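Long-range contacts in FEZ-1 protein (Fluoribacter gormanii, PDB 5WCK), which probably hydrolyses beta-lactam antibiotics as a monomeric, zinc-dependent metallo-beta-lactamase of subclass B3: residues F11-N16 / A26-V31; Y18-D23 / P48-S53; S62-L67 / Q85-K90; T139-H144 / T154-K159. The protein carries 2 engineered substitutions. One frame throughout, in Å; residues are numbered along the deposited sequence.

FEZ-1 shows how contacts within two sheets, and between them, build one fold. Contacts 1, 2 and 3 all reach the mixed sheet that begins with strand 11-14, whereas contact 4 is a hairpin of the other sheet. Contacts 1 and 2 interlock along the chain, their segments alternating, and their centres lie about 10 Å apart; contacts 3 and 4 follow in series. Contact 1 also touches contact 4, about 13 Å away between centres, so the sheets meet there directly. Contacts 2 and 4, with centres about 20 Å apart, do not touch. Contact 3 spans the chain region that supplies four zinc ligands.

Contact 1: residues F11-N16 / A26-V31; sequences FRIAGN and ASYLIV
In the N-terminal sheet of the metallo-beta-lactamase sandwich, strands 11-14 and 28-32 are second neighbours with strand 17-19 between them, and N16, in the turn leading into that middle strand, grips V31. Two hydrogen bonds join these residues in opposite senses. The backbone N of V31 donates to N16 O at 3.1 Å, and I30 CA adds a CA-H...O contact of 3.4 Å to the same N16 O. In return N16 ND2 donates to V31 O at 2.9 Å; this acceptor lies close to the plane of the amide, but the nitrogen sits 45° above the plane of the V31 carbonyl. With chi1 at 62°, CG of N16 lies between the backbone N and the carbonyl carbon, which brings ND2 to V31 O. ND2 has a second partner, T139 OG1 of the other sheet, so one amide group links both layers of the sandwich. I30 CG2 lies 3.8 Å from N16 ND2.

The turn itself grows out of a classic beta bulge, in which I13 and A14 both face L17. Across it, R12 NH1 bonds G15 O at 3.0 Å, nearly in the guanidinium plane and on a carbonyl lone pair.

At the other end of the contact the packing is apolar. I13 reaches with CD1 to the edge of the Y28 ring, 3.7 Å from Y28 CD1, the two side chains crossing at about a right angle. Strand 210-213 flanks this pair: L212 touches both side chains, and the Y28 hydroxyl is hydrogen-bonded to G213 O.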
loop_
_atom_site.group_PDB
_atom_site.type_symbol
_atom_site.label_atom_id
_atom_site.label_comp_id
_atom_site.label_asym_id
_atom_site.label_seq_id
_atom_site.Cartn_x
_atom_site.Cartn_y
_atom_site.Cartn_z
ATOM N N PHE A 11 -8.402 -13.244 5.552
ATOM C CA PHE A 11 -9.837 -13.110 5.663
ATOM C C PHE A 11 -10.365 -12.247 4.519
ATOM O O PHE A 11 -9.589 -11.529 3.889
ATOM C CB PHE A 11 -10.260 -12.533 7.022
ATOM C CG PHE A 11 -9.768 -11.139 7.296
ATOM C CD1 PHE A 11 -8.494 -10.939 7.800
ATOM C CD2 PHE A 11 -10.572 -10.042 7.033
ATOM C CE1 PHE A 11 -8.044 -9.652 8.045
ATOM C CE2 PHE A 11 -10.118 -8.760 7.269
ATOM C CZ PHE A 11 -8.855 -8.576 7.766
ATOM N N ARG A 12 -11.662 -12.363 4.266
ATOM C CA ARG A 12 -12.350 -11.495 3.332
ATOM C C ARG A 12 -12.695 -10.167 4.013
ATOM O O ARG A 12 -13.382 -10.135 5.039
ATOM C CB ARG A 12 -13.601 -12.185 2.784
ATOM C CG ARG A 12 -14.217 -11.490 1.586
ATOM C CD ARG A 12 -15.170 -12.399 0.831
ATOM N NE ARG A 12 -16.372 -12.564 1.618
ATOM C CZ ARG A 12 -17.373 -11.696 1.637
ATOM N NH1 ARG A 12 -17.338 -10.641 0.841
ATOM N NH2 ARG A 12 -18.409 -11.882 2.442
ATOM N N ILE A 13 -12.267 -9.051 3.402
ATOM C CA ILE A 13 -12.559 -7.720 3.921
ATOM C C ILE A 13 -13.978 -7.315 3.506
ATOM O O ILE A 13 -14.806 -6.973 4.316
ATOM C CB ILE A 13 -11.510 -6.697 3.444
ATOM C CG1 ILE A 13 -10.105 -7.027 3.960
ATOM C CG2 ILE A 13 -11.940 -5.279 3.821
ATOM C CD1 ILE A 13 -8.948 -6.325 3.254
ATOM N N ALA A 14 -14.252 -7.368 2.206
ATOM C CA ALA A 14 -15.545 -6.964 1.623
ATOM C C ALA A 14 -15.514 -7.349 0.149
ATOM O O ALA A 14 -14.458 -7.340 -0.454
ATOM C CB ALA A 14 -15.751 -5.476 1.767
ATOM N N GLY A 15 -16.676 -7.679 -0.419
ATOM C CA GLY A 15 -16.729 -8.039 -1.841
ATOM C C GLY A 15 -15.679 -9.090 -2.176
ATOM O O GLY A 15 -15.572 -10.121 -1.499
ATOM N N ASN A 16 -14.863 -8.799 -3.198
ATOM C CA ASN A 16 -13.814 -9.719 -3.643
ATOM C C ASN A 16 -12.415 -9.269 -3.202
ATOM O O ASN A 16 -11.425 -9.703 -3.821
ATOM C CB ASN A 16 -13.872 -9.926 -5.167
ATOM C CG ASN A 16 -13.642 -8.670 -5.987
ATOM O OD1 ASN A 16 -13.926 -7.569 -5.529
ATOM N ND2 ASN A 16 -13.198 -8.832 -7.233
ATOM N N ALA A 26 0.934 -4.940 5.364
ATOM C CA ALA A 26 -0.413 -5.291 4.863
ATOM C C ALA A 26 -0.362 -5.632 3.377
ATOM O O ALA A 26 0.203 -4.872 2.598
ATOM C CB ALA A 26 -1.365 -4.143 5.066
ATOM N N SER A 27 -0.963 -6.770 3.008
ATOM C CA SER A 27 -1.058 -7.215 1.621
ATOM C C SER A 27 -2.504 -7.604 1.337
ATOM O O SER A 27 -3.235 -8.061 2.239
ATOM C CB SER A 27 -0.147 -8.384 1.336
ATOM O OG SER A 27 1.201 -8.004 1.493
ATOM N N TYR A 28 -2.912 -7.431 0.075
ATOM C CA TYR A 28 -4.293 -7.564 -0.314
ATOM C C TYR A 28 -4.388 -8.434 -1.565
ATOM O O TYR A 28 -3.542 -8.353 -2.456
ATOM C CB TYR A 28 -4.913 -6.183 -0.568
ATOM C CG TYR A 28 -4.810 -5.273 0.629
ATOM C CD1 TYR A 28 -5.772 -5.317 1.626
ATOM C CD2 TYR A 28 -3.710 -4.461 0.831
ATOM C CE1 TYR A 28 -5.650 -4.543 2.771
ATOM C CE2 TYR A 28 -3.578 -3.666 1.958
ATOM C CZ TYR A 28 -4.561 -3.702 2.940
ATOM O OH TYR A 28 -4.508 -2.943 4.079
ATOM N N LEU A 29 -5.426 -9.262 -1.621
ATOM C CA LEU A 29 -5.705 -10.124 -2.763
ATOM C C LEU A 29 -7.081 -9.759 -3.309
ATOM O O LEU A 29 -8.054 -9.724 -2.564
ATOM C CB LEU A 29 -5.688 -11.602 -2.351
ATOM C CG LEU A 29 -5.742 -12.594 -3.511
ATOM C CD1 LEU A 29 -4.396 -12.681 -4.220
ATOM C CD2 LEU A 29 -6.192 -13.970 -3.052
ATOM N N ILE A 30 -7.137 -9.468 -4.611
ATOM C CA ILE A 30 -8.404 -9.174 -5.281
ATOM C C ILE A 30 -8.639 -10.359 -6.220
ATOM O O ILE A 30 -7.822 -10.626 -7.094
ATOM C CB ILE A 30 -8.380 -7.819 -6.015
ATOM C CG1 ILE A 30 -8.202 -6.628 -5.072
ATOM C CG2 ILE A 30 -9.664 -7.639 -6.802
ATOM C CD1 ILE A 30 -6.811 -6.324 -4.650
ATOM N N VAL A 31 -9.768 -11.044 -6.029
ATOM C CA VAL A 31 -10.051 -12.319 -6.689
ATOM C C VAL A 31 -11.104 -12.072 -7.774
ATOM O O VAL A 31 -12.192 -11.573 -7.478
ATOM C CB VAL A 31 -10.528 -13.375 -5.681
ATOM C CG1 VAL A 31 -10.967 -14.650 -6.387
ATOM C CG2 VAL A 31 -9.444 -13.672 -4.663
#

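Contact 2: residues Y18-D23 / P48-S53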
loop_
_atom_site.group_PDB
_atom_site.type_symbol
_atom_site.label_atom_id
_atom_site.label_comp_id
_atom_site.label_asym_id
_atom_site.label_seq_id
_atom_site.Cartn_x
_atom_site.Cartn_y
_atom_site.Cartn_z
ATOM N N TYR A 18 -9.592 -9.381 -0.200
ATOM C CA TYR A 18 -9.133 -10.210 0.905
ATOM C C TYR A 18 -7.832 -9.641 1.471
ATOM O O TYR A 18 -7.008 -9.045 0.754
ATOM C CB TYR A 18 -8.861 -11.646 0.444
ATOM C CG TYR A 18 -10.074 -12.352 -0.099
ATOM C CD1 TYR A 18 -10.555 -12.095 -1.372
ATOM C CD2 TYR A 18 -10.771 -13.268 0.680
ATOM C CE1 TYR A 18 -11.689 -12.723 -1.850
ATOM C CE2 TYR A 18 -11.893 -13.926 0.194
ATOM C CZ TYR A 18 -12.353 -13.656 -1.077
ATOM O OH TYR A 18 -13.481 -14.269 -1.582
ATOM N N TYR A 19 -7.647 -9.858 2.773
ATOM C CA TYR A 19 -6.407 -9.576 3.459
ATOM C C TYR A 19 -5.531 -10.835 3.443
ATOM O O TYR A 19 -5.993 -11.899 3.903
ATOM C CB TYR A 19 -6.675 -9.178 4.918
ATOM C CG TYR A 19 -5.438 -8.641 5.589
ATOM C CD1 TYR A 19 -4.984 -7.370 5.281
ATOM C CD2 TYR A 19 -4.684 -9.390 6.480
ATOM C CE1 TYR A 19 -3.832 -6.857 5.844
ATOM C CE2 TYR A 19 -3.512 -8.896 7.037
ATOM C CZ TYR A 19 -3.092 -7.616 6.731
ATOM O OH TYR A 19 -1.941 -7.098 7.235
ATOM N N VAL A 20 -4.300 -10.711 2.949
ATOM C CA VAL A 20 -3.343 -11.825 2.922
ATOM C C VAL A 20 -1.989 -11.388 3.477
ATOM O O VAL A 20 -0.963 -11.964 3.139
ATOM C CB VAL A 20 -3.204 -12.421 1.511
ATOM C CG1 VAL A 20 -4.485 -13.132 1.098
ATOM C CG2 VAL A 20 -2.804 -11.388 0.454
ATOM N N GLY A 21 -1.999 -10.358 4.333
ATOM C CA GLY A 21 -0.779 -9.851 4.901
ATOM C C GLY A 21 -0.471 -10.393 6.286
ATOM O O GLY A 21 -0.947 -11.455 6.697
ATOM N N THR A 22 0.374 -9.639 6.979
ATOM C CA THR A 22 0.944 -9.988 8.257
ATOM C C THR A 22 0.286 -9.141 9.356
ATOM O O THR A 22 -0.680 -8.426 9.142
ATOM C CB THR A 22 2.463 -9.781 8.220
ATOM O OG1 THR A 22 2.704 -8.361 8.262
ATOM C CG2 THR A 22 3.148 -10.414 7.027
ATOM N N ASP A 23 0.829 -9.201 10.574
ATOM C CA ASP A 23 0.281 -8.376 11.638
ATOM C C ASP A 23 0.779 -6.923 11.564
ATOM O O ASP A 23 0.440 -6.109 12.463
ATOM C CB ASP A 23 0.585 -8.999 13.000
ATOM C CG ASP A 23 2.020 -8.855 13.463
ATOM O OD1 ASP A 23 2.901 -8.576 12.630
ATOM O OD2 ASP A 23 2.242 -9.012 14.709
ATOM N N PRO A 48 6.677 -16.576 1.369
ATOM C CA PRO A 48 6.006 -17.837 1.687
ATOM C C PRO A 48 4.747 -17.676 2.547
ATOM O O PRO A 48 3.826 -18.494 2.449
ATOM C CB PRO A 48 7.069 -18.661 2.437
ATOM C CG PRO A 48 8.368 -17.998 2.099
ATOM C CD PRO A 48 8.079 -16.540 1.796
ATOM N N MET A 49 4.703 -16.618 3.372
ATOM C CA MET A 49 3.558 -16.346 4.226
ATOM C C MET A 49 2.368 -15.890 3.369
ATOM O O MET A 49 1.220 -16.266 3.624
ATOM C CB MET A 49 3.897 -15.290 5.285
ATOM C CG MET A 49 5.002 -15.748 6.211
ATOM S SD MET A 49 5.708 -14.425 7.227
ATOM C CE MET A 49 4.314 -13.989 8.228
ATOM N N ILE A 50 2.651 -15.013 2.402
ATOM C CA ILE A 50 1.604 -14.537 1.465
ATOM C C ILE A 50 1.058 -15.735 0.676
ATOM O O ILE A 50 -0.170 -15.906 0.566
ATOM C CB ILE A 50 2.142 -13.410 0.567
ATOM C CG1 ILE A 50 2.434 -12.148 1.389
ATOM C CG2 ILE A 50 1.159 -13.110 -0.557
ATOM C CD1 ILE A 50 3.288 -11.139 0.681
ATOM N N LYS A 51 1.964 -16.568 0.137
ATOM C CA LYS A 51 1.544 -17.774 -0.589
ATOM C C LYS A 51 0.630 -18.622 0.297
ATOM O O LYS A 51 -0.442 -19.070 -0.128
ATOM C CB LYS A 51 2.753 -18.588 -1.048
ATOM C CG LYS A 51 2.385 -19.883 -1.754
ATOM C CD LYS A 51 3.585 -20.620 -2.315
ATOM C CE LYS A 51 3.151 -21.847 -3.083
ATOM N NZ LYS A 51 4.281 -22.523 -3.750
ATOM N N ALA A 52 1.057 -18.878 1.541
ATOM C CA ALA A 52 0.281 -19.727 2.438
ATOM C C ALA A 52 -1.097 -19.112 2.731
ATOM O O ALA A 52 -2.098 -19.829 2.811
ATOM C CB ALA A 52 1.061 -20.001 3.707
ATOM N N SER A 53 -1.150 -17.778 2.893
ATOM C CA SER A 53 -2.403 -17.097 3.171
ATOM C C SER A 53 -3.366 -17.246 1.984
ATOM O O SER A 53 -4.549 -17.490 2.146
ATOM C CB SER A 53 -2.163 -15.633 3.498
ATOM O OG SER A 53 -1.609 -15.482 4.802
HETATM O O HOH W 1 -2.739 -13.364 6.033
#
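V20, just after strand 17-19, and S53 of helix 47-56 make the nearest backbone approach here, and apolar contact dominates. V20 CB meets S53 CB at 3.9 Å. I50, one turn back along the helix, brings its CG2 to V20 CG2 at 4.4 Å, and its CG1 lies against the V20 carbonyl oxygen. Farther along, T22 and M49 cross at about a right angle with methyl against methyl, T22 CG2 to M49 CE at 3.9 Å; a bend at chi3 of M49 (65°) sets that terminal methyl.

The polar link is indirect. A water donates to G21 O and accepts from S53 OG, at 2.7 Å each, joining the loop to the helix. The loop has its own brace: Y19 OH donates to T22 O at 2.6 Å, on a carbonyl lone pair, while G21 N stands 3.4 Å above one face of the Y19 ring, towards its rim. The T22 hydroxyl turns elsewhere, to L25 O and D24 N.

V20 and I50 both also touch L38 of strand 35-39. A helix laid against a face of the sheet in this way is characteristic of the alpha-beta/beta-alpha sandwich of metallo-beta-lactamases.

Contact 3: residues S62-L67 / Q85-K90; sequences SDTKIL and QQTKAK. With SO4 (sulfate ion), chain E.
A89 turns its methyl group into the backbone of strand 64-68, with CB 3.4 Å from T64 O. In T64, chi1 of -52° sets OG1 anti to the carbonyl carbon and so leaves CG2 anti to the backbone N, 4.0 Å from A89 CB; L67 CB approaches the same methyl from farther along the strand. T87 adds its CG2, which packs loosely on T64 CB. Its hydroxyl serves the turn instead: placed between the backbone N and the carbonyl carbon (chi1 69°), T87 OG1 accepts from A89 N at 3.0 Å, which makes an ST turn, and is also hydrogen-bonded to I83 O. K88 leaves the helix with positive phi and curls back, NZ bonding Q85 O.

K90 then joins the sheet. Its N donates to K65 O at 2.9 Å in an almost straight bond, and L67 N donates to K90 O at 2.8 Å. K90 bends at chi3, keeping CE 4.0 Å from K65 O. I66, on the same face of the sheet as K90, rests CG2 3.8 Å from K90 O.

A water donates to both S62 O and T87 O, tying the two segments before the strand begins. S62 N also binds a sulfate ion, probably from the crystallisation liquor, which F61 N and K55 NZ hold as well.

The whole is a beta-alpha-beta crossover: parallel strands 64-68 and 90-94 lie side by side, and the connection that includes helix 80-87 carries the zinc ligands H71, H73, D75 and H76.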
loop_
_atom_site.group_PDB
_atom_site.type_symbol
_atom_site.label_atom_id
_atom_site.label_comp_id
_atom_site.label_asym_id
_atom_site.label_seq_id
_atom_site.Cartn_x
_atom_site.Cartn_y
_atom_site.Cartn_z
ATOM N N SER A 62 -0.607 -19.592 -8.167
ATOM C CA SER A 62 -0.331 -19.563 -9.595
ATOM C C SER A 62 -1.344 -18.697 -10.350
ATOM O O SER A 62 -1.095 -18.360 -11.494
ATOM C CB SER A 62 -0.315 -20.981 -10.173
ATOM O OG SER A 62 -1.566 -21.615 -9.994
ATOM N N ASP A 63 -2.472 -18.343 -9.717
ATOM C CA ASP A 63 -3.469 -17.480 -10.376
ATOM C C ASP A 63 -3.167 -15.992 -10.148
ATOM O O ASP A 63 -3.973 -15.162 -10.551
ATOM C CB ASP A 63 -4.880 -17.767 -9.857
ATOM C CG ASP A 63 -5.517 -19.011 -10.458
ATOM O OD1 ASP A 63 -5.016 -19.473 -11.499
ATOM O OD2 ASP A 63 -6.497 -19.508 -9.862
ATOM N N THR A 64 -2.033 -15.649 -9.525
ATOM C CA THR A 64 -1.673 -14.233 -9.344
ATOM C C THR A 64 -1.231 -13.663 -10.697
ATOM O O THR A 64 -0.137 -13.999 -11.205
ATOM C CB THR A 64 -0.541 -14.059 -8.327
ATOM O OG1 THR A 64 -0.859 -14.744 -7.118
ATOM C CG2 THR A 64 -0.255 -12.610 -8.000
ATOM N N LYS A 65 -2.081 -12.816 -11.289
ATOM C CA LYS A 65 -1.850 -12.265 -12.621
ATOM C C LYS A 65 -1.133 -10.907 -12.589
ATOM O O LYS A 65 -0.444 -10.542 -13.573
ATOM C CB LYS A 65 -3.173 -12.049 -13.354
ATOM C CG LYS A 65 -3.999 -13.304 -13.572
ATOM C CD LYS A 65 -3.334 -14.308 -14.478
ATOM C CE LYS A 65 -4.231 -15.491 -14.775
ATOM N NZ LYS A 65 -3.522 -16.512 -15.579
ATOM N N ILE A 66 -1.349 -10.131 -11.520
ATOM C CA ILE A 66 -0.906 -8.731 -11.431
ATOM C C ILE A 66 -0.375 -8.514 -10.018
ATOM O O ILE A 66 -1.018 -8.942 -9.052
ATOM C CB ILE A 66 -2.045 -7.727 -11.740
ATOM C CG1 ILE A 66 -2.589 -7.907 -13.166
ATOM C CG2 ILE A 66 -1.567 -6.307 -11.533
ATOM C CD1 ILE A 66 -3.776 -7.011 -13.493
ATOM N N LEU A 67 0.790 -7.859 -9.934
ATOM C CA LEU A 67 1.406 -7.446 -8.679
ATOM C C LEU A 67 1.499 -5.923 -8.658
ATOM O O LEU A 67 2.022 -5.308 -9.608
ATOM C CB LEU A 67 2.813 -8.052 -8.577
ATOM C CG LEU A 67 3.623 -7.648 -7.340
ATOM C CD1 LEU A 67 2.961 -8.057 -6.031
ATOM C CD2 LEU A 67 5.021 -8.229 -7.415
ATOM N N GLN A 85 9.112 -14.426 -10.057
ATOM C CA GLN A 85 9.783 -15.713 -10.414
ATOM C C GLN A 85 8.807 -16.876 -10.238
ATOM O O GLN A 85 8.801 -17.811 -11.061
ATOM C CB GLN A 85 11.026 -15.948 -9.556
ATOM C CG GLN A 85 12.212 -15.076 -9.958
ATOM C CD GLN A 85 13.399 -15.145 -9.024
ATOM O OE1 GLN A 85 13.293 -15.481 -7.844
ATOM N NE2 GLN A 85 14.553 -14.741 -9.535
ATOM N N GLN A 86 8.013 -16.846 -9.160
ATOM C CA GLN A 86 7.200 -17.976 -8.722
ATOM C C GLN A 86 5.834 -17.998 -9.410
ATOM O O GLN A 86 5.237 -19.061 -9.482
ATOM C CB GLN A 86 7.051 -17.982 -7.202
ATOM C CG GLN A 86 8.367 -18.282 -6.486
ATOM C CD GLN A 86 8.292 -18.171 -4.982
ATOM O OE1 GLN A 86 7.273 -18.466 -4.363
ATOM N NE2 GLN A 86 9.374 -17.696 -4.374
ATOM N N THR A 87 5.365 -16.846 -9.917
ATOM C CA THR A 87 3.975 -16.751 -10.453
ATOM C C THR A 87 3.899 -16.189 -11.875
ATOM O O THR A 87 2.845 -16.307 -12.504
ATOM C CB THR A 87 3.081 -15.851 -9.587
ATOM O OG1 THR A 87 3.515 -14.487 -9.722
ATOM C CG2 THR A 87 3.046 -16.286 -8.140
ATOM N N LYS A 88 4.950 -15.497 -12.325
ATOM C CA LYS A 88 4.951 -14.744 -13.585
ATOM C C LYS A 88 3.887 -13.625 -13.588
ATOM O O LYS A 88 3.441 -13.197 -14.646
ATOM C CB LYS A 88 4.729 -15.668 -14.790
ATOM C CG LYS A 88 5.588 -16.925 -14.835
ATOM C CD LYS A 88 7.067 -16.697 -14.647
ATOM C CE LYS A 88 7.847 -17.987 -14.782
ATOM N NZ LYS A 88 9.188 -17.890 -14.158
ATOM N N ALA A 89 3.552 -13.111 -12.404
ATOM C CA ALA A 89 2.597 -11.984 -12.345
ATOM C C ALA A 89 3.203 -10.773 -13.049
ATOM O O ALA A 89 4.404 -10.682 -13.084
ATOM C CB ALA A 89 2.311 -11.600 -10.908
ATOM N N LYS A 90 2.361 -9.904 -13.603
ATOM C CA LYS A 90 2.843 -8.652 -14.220
ATOM C C LYS A 90 2.949 -7.586 -13.133
ATOM O O LYS A 90 1.964 -7.334 -12.476
ATOM C CB LYS A 90 1.876 -8.197 -15.301
ATOM C CG LYS A 90 1.804 -9.215 -16.414
ATOM C CD LYS A 90 0.976 -8.727 -17.513
ATOM C CE LYS A 90 -0.484 -8.965 -17.273
ATOM N NZ LYS A 90 -1.051 -9.400 -18.564
HETATM S S SO4 E . -0.658 -23.120 -6.000
HETATM O O1 SO4 E . 0.461 -23.715 -5.219
HETATM O O2 SO4 E . -1.384 -24.191 -6.731
HETATM O O3 SO4 E . -1.618 -22.522 -5.092
HETATM O O4 SO4 E . -0.105 -22.213 -7.010
HETATM O O HOH W 2 1.457 -18.691 -12.536
HETATM O O HOH W 3 0.675 -14.987 -13.585
HETATM O O HOH W 4 0.200 -12.489 -15.551
#

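Contact 4: residues T139-H144 / T154-K159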
loop_
_atom_site.group_PDB
_atom_site.type_symbol
_atom_site.label_atom_id
_atom_site.label_comp_id
_atom_site.label_asym_id
_atom_site.label_seq_id
_atom_site.Cartn_x
_atom_site.Cartn_y
_atom_site.Cartn_z
ATOM N N THR A 139 -13.158 -6.312 -12.375
ATOM C CA THR A 139 -12.787 -5.522 -11.217
ATOM C C THR A 139 -11.899 -4.350 -11.662
ATOM O O THR A 139 -11.009 -4.540 -12.485
ATOM C CB THR A 139 -12.119 -6.400 -10.157
ATOM O OG1 THR A 139 -13.135 -7.268 -9.658
ATOM C CG2 THR A 139 -11.533 -5.576 -9.032
ATOM N N VAL A 140 -12.143 -3.151 -11.103
ATOM C CA VAL A 140 -11.441 -1.928 -11.516
ATOM C C VAL A 140 -10.815 -1.283 -10.277
ATOM O O VAL A 140 -11.567 -0.829 -9.378
ATOM C CB VAL A 140 -12.392 -0.932 -12.198
ATOM C CG1 VAL A 140 -11.654 0.347 -12.589
ATOM C CG2 VAL A 140 -13.096 -1.554 -13.400
ATOM N N LEU A 141 -9.477 -1.221 -10.241
ATOM C CA LEU A 141 -8.720 -0.500 -9.207
ATOM C C LEU A 141 -8.237 0.804 -9.845
ATOM O O LEU A 141 -7.928 0.827 -11.043
ATOM C CB LEU A 141 -7.507 -1.314 -8.737
ATOM C CG LEU A 141 -7.766 -2.323 -7.625
ATOM C CD1 LEU A 141 -8.865 -3.284 -7.997
ATOM C CD2 LEU A 141 -6.497 -3.107 -7.299
ATOM N N THR A 142 -8.149 1.868 -9.053
ATOM C CA THR A 142 -7.628 3.138 -9.534
ATOM C C THR A 142 -6.397 3.537 -8.722
ATOM O O THR A 142 -6.421 3.491 -7.465
ATOM C CB THR A 142 -8.671 4.260 -9.495
ATOM O OG1 THR A 142 -9.811 3.939 -10.318
ATOM C CG2 THR A 142 -8.079 5.558 -9.997
ATOM N N ALA A 143 -5.326 3.899 -9.436
ATOM C CA ALA A 143 -4.072 4.350 -8.841
ATOM C C ALA A 143 -4.119 5.868 -8.650
ATOM O O ALA A 143 -4.247 6.618 -9.617
ATOM C CB ALA A 143 -2.922 3.974 -9.725
ATOM N N HIS A 144 -4.049 6.320 -7.400
ATOM C CA HIS A 144 -3.985 7.741 -7.102
ATOM C C HIS A 144 -2.578 8.080 -6.630
ATOM O O HIS A 144 -2.099 7.510 -5.657
ATOM C CB HIS A 144 -5.002 8.169 -6.047
ATOM C CG HIS A 144 -6.406 7.843 -6.410
ATOM N ND1 HIS A 144 -7.247 8.743 -7.026
ATOM C CD2 HIS A 144 -7.102 6.692 -6.269
ATOM C CE1 HIS A 144 -8.432 8.165 -7.192
ATOM N NE2 HIS A 144 -8.361 6.924 -6.748
ATOM N N THR A 154 1.388 5.427 -3.987
ATOM C CA THR A 154 0.109 5.156 -4.634
ATOM C C THR A 154 -0.916 4.803 -3.558
ATOM O O THR A 154 -0.707 3.889 -2.790
ATOM C CB THR A 154 0.226 4.036 -5.675
ATOM O OG1 THR A 154 1.253 4.420 -6.599
ATOM C CG2 THR A 154 -1.075 3.765 -6.410
ATOM N N THR A 155 -2.044 5.508 -3.597
ATOM C CA THR A 155 -3.224 5.158 -2.835
ATOM C C THR A 155 -4.182 4.462 -3.805
ATOM O O THR A 155 -4.591 5.047 -4.812
ATOM C CB THR A 155 -3.841 6.406 -2.206
ATOM O OG1 THR A 155 -2.949 6.849 -1.175
ATOM C CG2 THR A 155 -5.199 6.131 -1.591
ATOM N N TRP A 156 -4.515 3.217 -3.502
ATOM C CA TRP A 156 -5.320 2.368 -4.376
ATOM C C TRP A 156 -6.783 2.441 -3.946
ATOM O O TRP A 156 -7.057 2.305 -2.772
ATOM C CB TRP A 156 -4.803 0.921 -4.339
ATOM C CG TRP A 156 -3.511 0.698 -5.073
ATOM C CD1 TRP A 156 -2.250 0.540 -4.568
ATOM C CD2 TRP A 156 -3.382 0.638 -6.494
ATOM N NE1 TRP A 156 -1.336 0.408 -5.587
ATOM C CE2 TRP A 156 -2.014 0.433 -6.781
ATOM C CE3 TRP A 156 -4.305 0.715 -7.535
ATOM C CZ2 TRP A 156 -1.571 0.332 -8.100
ATOM C CZ3 TRP A 156 -3.862 0.593 -8.830
ATOM C CH2 TRP A 156 -2.507 0.420 -9.100
ATOM N N THR A 157 -7.700 2.629 -4.899
ATOM C CA THR A 157 -9.117 2.636 -4.571
ATOM C C THR A 157 -9.876 1.651 -5.457
ATOM O O THR A 157 -9.484 1.350 -6.589
ATOM C CB THR A 157 -9.707 4.048 -4.651
ATOM O OG1 THR A 157 -9.671 4.482 -6.014
ATOM C CG2 THR A 157 -9.004 5.034 -3.739
ATOM N N MET A 158 -10.970 1.136 -4.886
ATOM C CA MET A 158 -11.913 0.328 -5.647
ATOM C C MET A 158 -13.278 0.401 -4.969
ATOM O O MET A 158 -13.364 0.719 -3.803
ATOM C CB MET A 158 -11.476 -1.132 -5.768
ATOM C CG MET A 158 -11.369 -1.824 -4.438
ATOM S SD MET A 158 -10.592 -3.463 -4.458
ATOM C CE MET A 158 -11.697 -4.323 -5.570
ATOM N N LYS A 159 -14.326 0.113 -5.745
ATOM C CA LYS A 159 -15.695 0.048 -5.216
ATOM C C LYS A 159 -16.057 -1.417 -4.974
ATOM O O LYS A 159 -15.788 -2.271 -5.828
ATOM C CB LYS A 159 -16.659 0.737 -6.178
ATOM C CG LYS A 159 -17.961 1.221 -5.550
ATOM C CD LYS A 159 -18.613 2.265 -6.449
ATOM C CE LYS A 159 -20.007 2.682 -6.038
ATOM N NZ LYS A 159 -20.823 3.076 -7.212
HETATM O O HOH W 5 -14.054 -0.623 -8.475
#
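W156 lays one face of its indole against A143, whose CB sits 4.0 Å from the centre of the six-membered ring and 28° off its normal, a CH-pi contact. T154 CG2 lies above the same face, towards the rim. L141 approaches obliquely, its CB 4.0 Å from W156 CE3, and NE1 of W156 is bonded to I69 O. The H144 imidazole works by its edge instead: NE2 and T157 OG1 are hydrogen-bonded at 2.9 Å, with either able to donate, and T155 O lies near the ring plane, 3.3 Å from H144 CD2. T157 presents its hydroxyl because OG1 stands between the backbone N and the carbonyl carbon (chi1 66°); the two side chains cross at about a right angle.

The indole and the imidazole lie on opposite faces of an antiparallel ladder. T142 with T157 and H144 with T155 are hydrogen-bonded pairs, each closed by two backbone bonds, and A143 with W156 is the non-hydrogen-bonded pair between them. T142 N to T157 O is the shortest of these bonds at 2.8 Å. Farther along, a water donates to V140 O and accepts from K159 N, carrying the link on where direct pairing stops.

At that end M158 bends at chi3 and places CE 3.7 Å from T139 CG2 and 3.9 Å from L141 CD1.

The hairpin is flanked in its sheet by strand 133-136 beside 139-145 and by strand 165-172 beside 154-162. Across the sandwich, T139 and M158 pack on I30 of strand 28-32, while the backbone of T154 is bonded to S70, next to the zinc ligand H71.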